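Local coordinates for transcarboxylase 5S subunit (Propionibacterium freudenreichii subsp. shermanii, PDB 1RQB), which transfers a carboxyl group from the biotin of the 1.3S subunit to pyruvate, forming oxaloacetate, with a cobalt ion bound in each subunit, at residues M140-P143 with R144-A147; Y177-L180 with A181-L185; K202-P205 with A206-I209; K211-K214 with D215-Q219. One frame throughout, in Å; residues are numbered along the deposited sequence.

How the contacts relate
All four contacts are local: contact 1 leads from a loop into an outer helix of the TIM barrel that houses the cobalt site, and the other three lie on or at the end of such helices. Contact 1 packs on contact 2 in helix 174-186, their centres about 11 Å apart; P143 CG comes within 3.4 Å of L180 CD2. Helix 174-186 in turn lies against helix 203-217, which carries contacts 3 and 4 with centres about 14 Å apart. Y177 meets I209 of contact 3, and Y217 OH of contact 4 lies 2.9 Å from V178 O, a probable hydrogen bond. The N141 side chain is about 13 Å from the cobalt ion, and the A206 side chain about 12 Å from that of the cobalt ligand H226.

Contact 1 (M140-P143 with R144-A147); sequences MNDP and RNMA
D142 and R144 lay carboxylate and guanidinium almost flat with each other, their planes 22° apart. The arginine grips side-on: NH2 donates to D142 OD2 at 3.1 Å and NE to D142 OD1 at 3.2 Å, each oxygen offering its syn lone pair, so this is a two-pronged salt bridge. Swinging CG of D142 anti to its own nitrogen (chi1 -176°) also puts OD1 near the start of the helix, where R144 N donates to it over 3.0 Å from above the carboxylate plane. D142 thus makes a capping bond where the loop after strand 133-136 enters helix 144-155 of the TIM barrel, while the bend of R144 at chi3 brings NE back to the same carboxylate. N145 N closes the turn on D142 O at 3.1 Å, and P143 O accepts from both M146 N and A147 N. A water donates to D142 OD2 at 2.7 Å and to N145 OD1, tying the two side chains together. The grip reaches further: A396 N donates to D142 OD2, R144 NH1 bonds T419 O, and N145 ND2 reaches D138 OD1. With OD1 taking two N-H groups and OD2 several donors, the aspartate is probably held as the anion, its charge balanced by R144.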
loop_
_atom_site.group_PDB
_atom_site.type_symbol
_atom_site.label_atom_id
_atom_site.label_comp_id
_atom_site.label_asym_id
_atom_site.label_seq_id
_atom_site.Cartn_x
_atom_site.Cartn_y
_atom_site.Cartn_z
HETATM N N MSE A 140 17.129 -5.067 22.168
HETATM C CA MSE A 140 18.475 -5.453 21.716
HETATM C C MSE A 140 18.536 -6.951 21.407
HETATM O O MSE A 140 19.600 -7.477 21.084
HETATM C CB MSE A 140 19.491 -5.108 22.797
HETATM C CG MSE A 140 19.422 -3.656 23.234
HETATM SE SE MSE A 140 21.127 -2.787 23.091
HETATM C CE MSE A 140 21.969 -3.588 24.648
ATOM N N ASN A 141 17.393 -7.630 21.499
ATOM C CA ASN A 141 17.297 -9.075 21.247
ATOM C C ASN A 141 18.105 -9.872 22.274
ATOM O O ASN A 141 18.609 -10.949 21.962
ATOM C CB ASN A 141 17.778 -9.457 19.839
ATOM C CG ASN A 141 16.717 -9.244 18.780
ATOM O OD1 ASN A 141 15.522 -9.255 19.069
ATOM N ND2 ASN A 141 17.153 -9.061 17.542
ATOM N N ASP A 142 18.242 -9.349 23.488
ATOM C CA ASP A 142 18.947 -10.077 24.554
ATOM C C ASP A 142 17.914 -10.964 25.253
ATOM O O ASP A 142 17.047 -10.475 25.975
ATOM C CB ASP A 142 19.555 -9.079 25.550
ATOM C CG ASP A 142 20.388 -9.753 26.635
ATOM O OD1 ASP A 142 20.295 -10.993 26.802
ATOM O OD2 ASP A 142 21.132 -9.025 27.331
ATOM N N PRO A 143 17.986 -12.286 25.044
ATOM C CA PRO A 143 17.035 -13.219 25.655
ATOM C C PRO A 143 16.953 -13.153 27.181
ATOM O O PRO A 143 15.909 -13.440 27.767
ATOM C CB PRO A 143 17.523 -14.589 25.173
ATOM C CG PRO A 143 18.294 -14.278 23.931
ATOM C CD PRO A 143 19.022 -13.020 24.299
ATOM N N ARG A 144 18.053 -12.774 27.822
ATOM C CA ARG A 144 18.082 -12.701 29.292
ATOM C C ARG A 144 17.081 -11.662 29.801
ATOM O O ARG A 144 16.523 -11.820 30.885
ATOM C CB ARG A 144 19.487 -12.352 29.768
ATOM C CG ARG A 144 20.524 -13.344 29.283
ATOM C CD ARG A 144 21.907 -12.937 29.742
ATOM N NE ARG A 144 22.235 -11.591 29.285
ATOM C CZ ARG A 144 23.340 -10.938 29.630
ATOM N NH1 ARG A 144 24.228 -11.509 30.438
ATOM N NH2 ARG A 144 23.554 -9.711 29.174
ATOM N N ASN A 145 16.856 -10.600 29.028
ATOM C CA ASN A 145 15.905 -9.553 29.430
ATOM C C ASN A 145 14.462 -10.021 29.227
ATOM O O ASN A 145 13.526 -9.386 29.710
ATOM C CB ASN A 145 16.116 -8.270 28.621
ATOM C CG ASN A 145 17.398 -7.561 28.981
ATOM O OD1 ASN A 145 17.915 -7.723 30.084
ATOM N ND2 ASN A 145 17.908 -6.754 28.062
HETATM N N MSE A 146 14.279 -11.137 28.534
HETATM C CA MSE A 146 12.921 -11.635 28.275
HETATM C C MSE A 146 12.573 -12.821 29.177
HETATM O O MSE A 146 11.401 -13.090 29.434
HETATM C CB MSE A 146 12.802 -12.099 26.810
HETATM C CG MSE A 146 13.072 -11.017 25.765
HETATM SE SE MSE A 146 12.782 -11.691 23.951
HETATM C CE MSE A 146 14.601 -11.610 23.254
ATOM N N ALA A 147 13.605 -13.511 29.651
ATOM C CA ALA A 147 13.491 -14.752 30.431
ATOM C C ALA A 147 12.530 -14.674 31.619
ATOM O O ALA A 147 11.692 -15.558 31.787
ATOM C CB ALA A 147 14.880 -15.192 30.907
HETATM O O HOH W 1 20.522 -9.002 29.933
#

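Contact 2 (Y177-L180 with A181-L185); sequences YVKL and AGQLL
Y177 sends its carbonyl forward to A181 N, a 2.9 Å bond, the first of four i to i+4 bonds joining the two halves of this stretch; its hydroxyl is bonded to T167 O. V178 follows with a longer bond, V178 O to G182 N at 3.2 Å, and A181 CB rests near the oxygens of both Y177 and V178. K179 O takes Q183 N, and the Q183 side chain comes back over the same carbonyl, its CG 3.4 Å from K179 O. The lysine runs extended and turns only at chi4 (56°), crossing the glutamine at an angle; K179 NZ lies 4.0 Å from Q183 NE2, two nitrogen donors that are merely close. These residues belong to helix 174-186, the crossover helix of the beta-alpha-beta unit between strands 159-163 and 191-193 of the TIM barrel. V178 faces A212 and T216 of helix 203-217, whereas L184 packs on M146 and M150 of helix 144-155. L180 comes last: its CD2 lies 3.5 Å from Q183 OE1, an apolar methyl beside the amide oxygen. L180 O accepts from L184 N at 3.0 Å, and L184, with CG set beside its own nitrogen (chi1 -67°), brings that CG to 3.4 Å from L180 O.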
loop_
_atom_site.group_PDB
_atom_site.type_symbol
_atom_site.label_atom_id
_atom_site.label_comp_id
_atom_site.label_asym_id
_atom_site.label_seq_id
_atom_site.Cartn_x
_atom_site.Cartn_y
_atom_site.Cartn_z
ATOM N N TYR A 177 19.487 -15.808 13.595
ATOM C CA TYR A 177 18.069 -15.810 13.986
ATOM C C TYR A 177 17.645 -17.211 14.431
ATOM O O TYR A 177 16.888 -17.360 15.388
ATOM C CB TYR A 177 17.196 -15.312 12.825
ATOM C CG TYR A 177 17.390 -13.829 12.552
ATOM C CD1 TYR A 177 17.730 -13.366 11.278
ATOM C CD2 TYR A 177 17.243 -12.893 13.575
ATOM C CE1 TYR A 177 17.917 -11.993 11.031
ATOM C CE2 TYR A 177 17.426 -11.527 13.342
ATOM C CZ TYR A 177 17.759 -11.090 12.071
ATOM O OH TYR A 177 17.910 -9.748 11.851
ATOM N N VAL A 178 18.140 -18.239 13.746
ATOM C CA VAL A 178 17.813 -19.627 14.103
ATOM C C VAL A 178 18.320 -19.913 15.519
ATOM O O VAL A 178 17.670 -20.612 16.297
ATOM C CB VAL A 178 18.462 -20.625 13.101
ATOM C CG1 VAL A 178 18.318 -22.055 13.597
ATOM C CG2 VAL A 178 17.797 -20.492 11.741
ATOM N N LYS A 179 19.487 -19.363 15.848
ATOM C CA LYS A 179 20.078 -19.539 17.183
ATOM C C LYS A 179 19.184 -18.873 18.231
ATOM O O LYS A 179 18.909 -19.447 19.283
ATOM C CB LYS A 179 21.480 -18.912 17.234
ATOM C CG LYS A 179 22.087 -18.838 18.644
ATOM C CD LYS A 179 23.424 -18.101 18.630
ATOM C CE LYS A 179 23.943 -17.845 20.036
ATOM N NZ LYS A 179 24.065 -19.082 20.852
ATOM N N LEU A 180 18.744 -17.650 17.940
ATOM C CA LEU A 180 17.885 -16.899 18.869
ATOM C C LEU A 180 16.570 -17.649 19.088
ATOM O O LEU A 180 16.084 -17.752 20.212
ATOM C CB LEU A 180 17.589 -15.495 18.324
ATOM C CG LEU A 180 18.199 -14.314 19.075
ATOM C CD1 LEU A 180 17.678 -13.018 18.459
ATOM C CD2 LEU A 180 17.820 -14.388 20.558
ATOM N N ALA A 181 15.985 -18.159 18.009
ATOM C CA ALA A 181 14.729 -18.915 18.134
ATOM C C ALA A 181 14.930 -20.073 19.115
ATOM O O ALA A 181 14.063 -20.363 19.937
ATOM C CB ALA A 181 14.300 -19.452 16.772
ATOM N N GLY A 182 16.078 -20.739 19.016
ATOM C CA GLY A 182 16.363 -21.867 19.896
ATOM C C GLY A 182 16.448 -21.454 21.355
ATOM O O GLY A 182 15.968 -22.162 22.241
ATOM N N GLN A 183 17.066 -20.307 21.610
ATOM C CA GLN A 183 17.187 -19.805 22.986
ATOM C C GLN A 183 15.802 -19.458 23.534
ATOM O O GLN A 183 15.524 -19.666 24.713
ATOM C CB GLN A 183 18.089 -18.574 23.029
ATOM C CG GLN A 183 19.524 -18.869 22.621
ATOM C CD GLN A 183 20.353 -17.618 22.471
ATOM O OE1 GLN A 183 20.084 -16.775 21.617
ATOM N NE2 GLN A 183 21.375 -17.489 23.301
ATOM N N LEU A 184 14.925 -18.942 22.678
ATOM C CA LEU A 184 13.575 -18.585 23.139
ATOM C C LEU A 184 12.778 -19.854 23.452
ATOM O O LEU A 184 12.066 -19.921 24.453
ATOM C CB LEU A 184 12.859 -17.750 22.078
ATOM C CG LEU A 184 13.495 -16.376 21.867
ATOM C CD1 LEU A 184 12.836 -15.668 20.687
ATOM C CD2 LEU A 184 13.344 -15.554 23.142
ATOM N N LEU A 185 12.883 -20.861 22.593
ATOM C CA LEU A 185 12.160 -22.118 22.837
ATOM C C LEU A 185 12.682 -22.764 24.122
ATOM O O LEU A 185 11.928 -23.399 24.858
ATOM C CB LEU A 185 12.362 -23.089 21.678
ATOM C CG LEU A 185 11.727 -22.719 20.344
ATOM C CD1 LEU A 185 12.301 -23.622 19.260
ATOM C CD2 LEU A 185 10.200 -22.853 20.430
#

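Contact 3 (K202-P205 with A206-I209); sequences KPQP and AYDI
From K202, at the N-cap position, through I209 the backbone winds into the first turns of helix 203-217, and four i to i+4 bonds cross the junction: A206 N to K202 O, Y207 N to P203 O, D208 N to Q204 O at 2.9 Å and I209 N to P205 O. Prolines at 203 and 205 have no N-H to give, which costs little here, because first-turn N-H groups have no i-4 carbonyl within the helix to bond to. Among the side chains the main pair is Q204 with D208. Q204 bends at chi2 (63°), turning its amide along the helix so that NE2 donates to D208 OD1 at 3.0 Å with an angle of 161°. The oxygen lies in the glutamine's amide plane, but the nitrogen approaches from above the carboxylate plane, the amide and carboxylate planes being 41° apart. Q204 NE2 also passes 3.8 Å from Y207 CD2. I209 lays CG1 3.3 Å from P205 O. Y207 OH bonds E18 O. In this opening of an outer TIM-barrel helix, K202 NZ reaches across the dimer interface to salt bridges with E273 and E270 of the second subunit. P203 and A206 pack on helix 234-243, while I209 faces V174 and Y177 of helix 174-186.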
loop_
_atom_site.group_PDB
_atom_site.type_symbol
_atom_site.label_atom_id
_atom_site.label_comp_id
_atom_site.label_asym_id
_atom_site.label_seq_id
_atom_site.Cartn_x
_atom_site.Cartn_y
_atom_site.Cartn_z
ATOM N N LYS A 202 12.572 -8.463 3.620
ATOM C CA LYS A 202 12.262 -8.666 2.198
ATOM C C LYS A 202 11.773 -10.102 2.003
ATOM O O LYS A 202 11.933 -10.946 2.883
ATOM C CB LYS A 202 13.488 -8.372 1.322
ATOM C CG LYS A 202 13.871 -6.879 1.299
ATOM C CD LYS A 202 15.039 -6.636 0.360
ATOM C CE LYS A 202 15.350 -5.150 0.214
ATOM N NZ LYS A 202 16.275 -4.921 -0.936
ATOM N N PRO A 203 11.165 -10.387 0.844
ATOM C CA PRO A 203 10.635 -11.716 0.529
ATOM C C PRO A 203 11.566 -12.923 0.666
ATOM O O PRO A 203 11.199 -13.912 1.296
ATOM C CB PRO A 203 10.134 -11.556 -0.904
ATOM C CG PRO A 203 9.693 -10.131 -0.937
ATOM C CD PRO A 203 10.839 -9.432 -0.227
ATOM N N GLN A 204 12.768 -12.862 0.098
ATOM C CA GLN A 204 13.638 -14.047 0.164
ATOM C C GLN A 204 14.089 -14.306 1.604
ATOM O O GLN A 204 14.113 -15.449 2.055
ATOM C CB GLN A 204 14.851 -13.906 -0.760
ATOM C CG GLN A 204 15.576 -15.238 -0.933
ATOM C CD GLN A 204 14.683 -16.270 -1.602
ATOM O OE1 GLN A 204 14.175 -16.038 -2.698
ATOM N NE2 GLN A 204 14.477 -17.410 -0.940
ATOM N N PRO A 205 14.488 -13.251 2.332
ATOM C CA PRO A 205 14.912 -13.449 3.728
ATOM C C PRO A 205 13.755 -14.009 4.561
ATOM O O PRO A 205 13.949 -14.857 5.429
ATOM C CB PRO A 205 15.316 -12.041 4.167
ATOM C CG PRO A 205 15.856 -11.437 2.906
ATOM C CD PRO A 205 14.893 -11.922 1.837
ATOM N N ALA A 206 12.535 -13.541 4.293
ATOM C CA ALA A 206 11.367 -14.037 5.037
ATOM C C ALA A 206 11.259 -15.553 4.849
ATOM O O ALA A 206 11.137 -16.316 5.807
ATOM C CB ALA A 206 10.071 -13.348 4.528
ATOM N N TYR A 207 11.301 -15.980 3.600
ATOM C CA TYR A 207 11.217 -17.410 3.270
ATOM C C TYR A 207 12.368 -18.180 3.926
ATOM O O TYR A 207 12.149 -19.177 4.612
ATOM C CB TYR A 207 11.279 -17.586 1.744
ATOM C CG TYR A 207 11.229 -19.030 1.292
ATOM C CD1 TYR A 207 10.015 -19.642 0.965
ATOM C CD2 TYR A 207 12.394 -19.791 1.209
ATOM C CE1 TYR A 207 9.972 -20.984 0.566
ATOM C CE2 TYR A 207 12.360 -21.131 0.807
ATOM C CZ TYR A 207 11.152 -21.719 0.490
ATOM O OH TYR A 207 11.120 -23.037 0.099
ATOM N N ASP A 208 13.601 -17.717 3.732
ATOM C CA ASP A 208 14.800 -18.396 4.246
ATOM C C ASP A 208 14.810 -18.523 5.772
ATOM O O ASP A 208 15.152 -19.576 6.310
ATOM C CB ASP A 208 16.073 -17.664 3.805
ATOM C CG ASP A 208 16.302 -17.729 2.304
ATOM O OD1 ASP A 208 15.568 -18.455 1.609
ATOM O OD2 ASP A 208 17.237 -17.052 1.818
ATOM N N ILE A 209 14.446 -17.468 6.485
ATOM C CA ILE A 209 14.469 -17.524 7.955
ATOM C C ILE A 209 13.361 -18.437 8.483
ATOM O O ILE A 209 13.604 -19.283 9.342
ATOM C CB ILE A 209 14.339 -16.095 8.571
ATOM C CG1 ILE A 209 15.611 -15.291 8.277
ATOM C CG2 ILE A 209 14.142 -16.178 10.087
ATOM C CD1 ILE A 209 15.459 -13.779 8.500
#

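Contact 4 (K211-K214 with D215-Q219); sequences KAIK and DTYGQ
K211 lays its aliphatic chain alongside the carboxylate of D215, with K211 CG 3.5 Å from D215 OD2 and CE approaching both oxygens. Its ammonium does not close on that carboxylate: NZ stays 4.8 Å from D215 OD2 and pairs instead with E18. In the backbone, D215 N bonds K211 O. The next residue, T216, doubles the usual helical bond, because its OG1, set beside its own nitrogen by chi1 of -60°, donates to A212 O at 2.8 Å while T216 N reaches the same oxygen from the opposite face of the carbonyl plane. T216 CG2 in turn sits over the centre of the Y217 ring, 3.6 Å above its plane, in a CH-pi arrangement. Y217 N bonds I213 O, and I213 CG2 touches Y217 CD1 at 4.1 Å, the two side chains crossing at a slant; the phenol hydroxyl ties this end to helix 174-186 through V178.

This is the carboxyl end of helix 203-217, an outer helix of the TIM barrel that leads into strand 223-225. G218 leaves the helix with positive phi (106°), a conformation that would jam a CB against the preceding carbonyl oxygen, and G218 N still bonds K214 O at 2.8 Å. K214, bent at chi2, crosses Q219 at about a right angle, and K214 NZ donates to Q219 O at 3.2 Å. The same ammonium bonds T221 O and forms a salt bridge with D247, and a water accepts from it, with a weak second bond from Q219 NE2.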
loop_
_atom_site.group_PDB
_atom_site.type_symbol
_atom_site.label_atom_id
_atom_site.label_comp_id
_atom_site.label_asym_id
_atom_site.label_seq_id
_atom_site.Cartn_x
_atom_site.Cartn_y
_atom_site.Cartn_z
ATOM N N LYS A 211 11.827 -20.830 6.966
ATOM C CA LYS A 211 12.141 -22.209 6.565
ATOM C C LYS A 211 13.253 -22.778 7.452
ATOM O O LYS A 211 13.181 -23.926 7.887
ATOM C CB LYS A 211 12.572 -22.215 5.094
ATOM C CG LYS A 211 12.699 -23.601 4.476
ATOM C CD LYS A 211 11.341 -24.307 4.516
ATOM C CE LYS A 211 11.384 -25.659 3.814
ATOM N NZ LYS A 211 11.596 -25.491 2.350
ATOM N N ALA A 212 14.282 -21.986 7.741
ATOM C CA ALA A 212 15.404 -22.483 8.551
ATOM C C ALA A 212 14.958 -22.795 9.981
ATOM O O ALA A 212 15.422 -23.763 10.583
ATOM C CB ALA A 212 16.558 -21.475 8.555
ATOM N N ILE A 213 14.070 -21.979 10.535
ATOM C CA ILE A 213 13.591 -22.220 11.904
ATOM C C ILE A 213 12.758 -23.503 11.935
ATOM O O ILE A 213 12.947 -24.356 12.803
ATOM C CB ILE A 213 12.750 -21.021 12.424
ATOM C CG1 ILE A 213 13.667 -19.803 12.612
ATOM C CG2 ILE A 213 12.101 -21.373 13.773
ATOM C CD1 ILE A 213 12.948 -18.506 13.066
ATOM N N LYS A 214 11.854 -23.638 10.965
ATOM C CA LYS A 214 10.986 -24.820 10.862
ATOM C C LYS A 214 11.823 -26.083 10.645
ATOM O O LYS A 214 11.544 -27.120 11.244
ATOM C CB LYS A 214 10.004 -24.674 9.688
ATOM C CG LYS A 214 8.863 -23.638 9.866
ATOM C CD LYS A 214 7.818 -24.147 10.827
ATOM C CE LYS A 214 6.669 -23.161 10.978
ATOM N NZ LYS A 214 5.472 -23.803 11.581
ATOM N N ASP A 215 12.831 -26.006 9.771
ATOM C CA ASP A 215 13.677 -27.171 9.467
ATOM C C ASP A 215 14.515 -27.567 10.685
ATOM O O ASP A 215 14.777 -28.748 10.909
ATOM C CB ASP A 215 14.655 -26.887 8.319
ATOM C CG ASP A 215 13.988 -26.854 6.945
ATOM O OD1 ASP A 215 12.931 -27.495 6.766
ATOM O OD2 ASP A 215 14.544 -26.201 6.031
ATOM N N THR A 216 14.936 -26.580 11.467
ATOM C CA THR A 216 15.805 -26.832 12.625
ATOM C C THR A 216 15.023 -27.284 13.860
ATOM O O THR A 216 15.461 -28.186 14.571
ATOM C CB THR A 216 16.601 -25.572 12.997
ATOM O OG1 THR A 216 17.412 -25.186 11.885
ATOM C CG2 THR A 216 17.492 -25.831 14.202
ATOM N N TYR A 217 13.863 -26.691 14.119
ATOM C CA TYR A 217 13.149 -27.045 15.353
ATOM C C TYR A 217 11.873 -27.851 15.099
ATOM O O TYR A 217 11.232 -28.294 16.051
ATOM C CB TYR A 217 12.860 -25.773 16.143
ATOM C CG TYR A 217 14.135 -25.069 16.512
ATOM C CD1 TYR A 217 14.528 -23.903 15.864
ATOM C CD2 TYR A 217 14.993 -25.608 17.488
ATOM C CE1 TYR A 217 15.740 -23.287 16.174
ATOM C CE2 TYR A 217 16.211 -24.998 17.801
ATOM C CZ TYR A 217 16.573 -23.843 17.141
ATOM O OH TYR A 217 17.775 -23.245 17.424
ATOM N N GLY A 218 11.508 -28.056 13.838
ATOM C CA GLY A 218 10.317 -28.842 13.548
ATOM C C GLY A 218 9.096 -28.066 13.082
ATOM O O GLY A 218 8.889 -26.916 13.463
ATOM N N GLN A 219 8.267 -28.714 12.275
ATOM C CA GLN A 219 7.061 -28.070 11.732
ATOM C C GLN A 219 6.098 -27.688 12.859
ATOM O O GLN A 219 5.231 -26.838 12.666
ATOM C CB GLN A 219 6.362 -29.005 10.738
ATOM C CG GLN A 219 7.269 -29.421 9.591
ATOM C CD GLN A 219 7.837 -28.228 8.834
ATOM O OE1 GLN A 219 9.022 -28.195 8.500
ATOM N NE2 GLN A 219 6.984 -27.244 8.552
HETATM O O HOH W 2 4.506 -25.294 9.492
#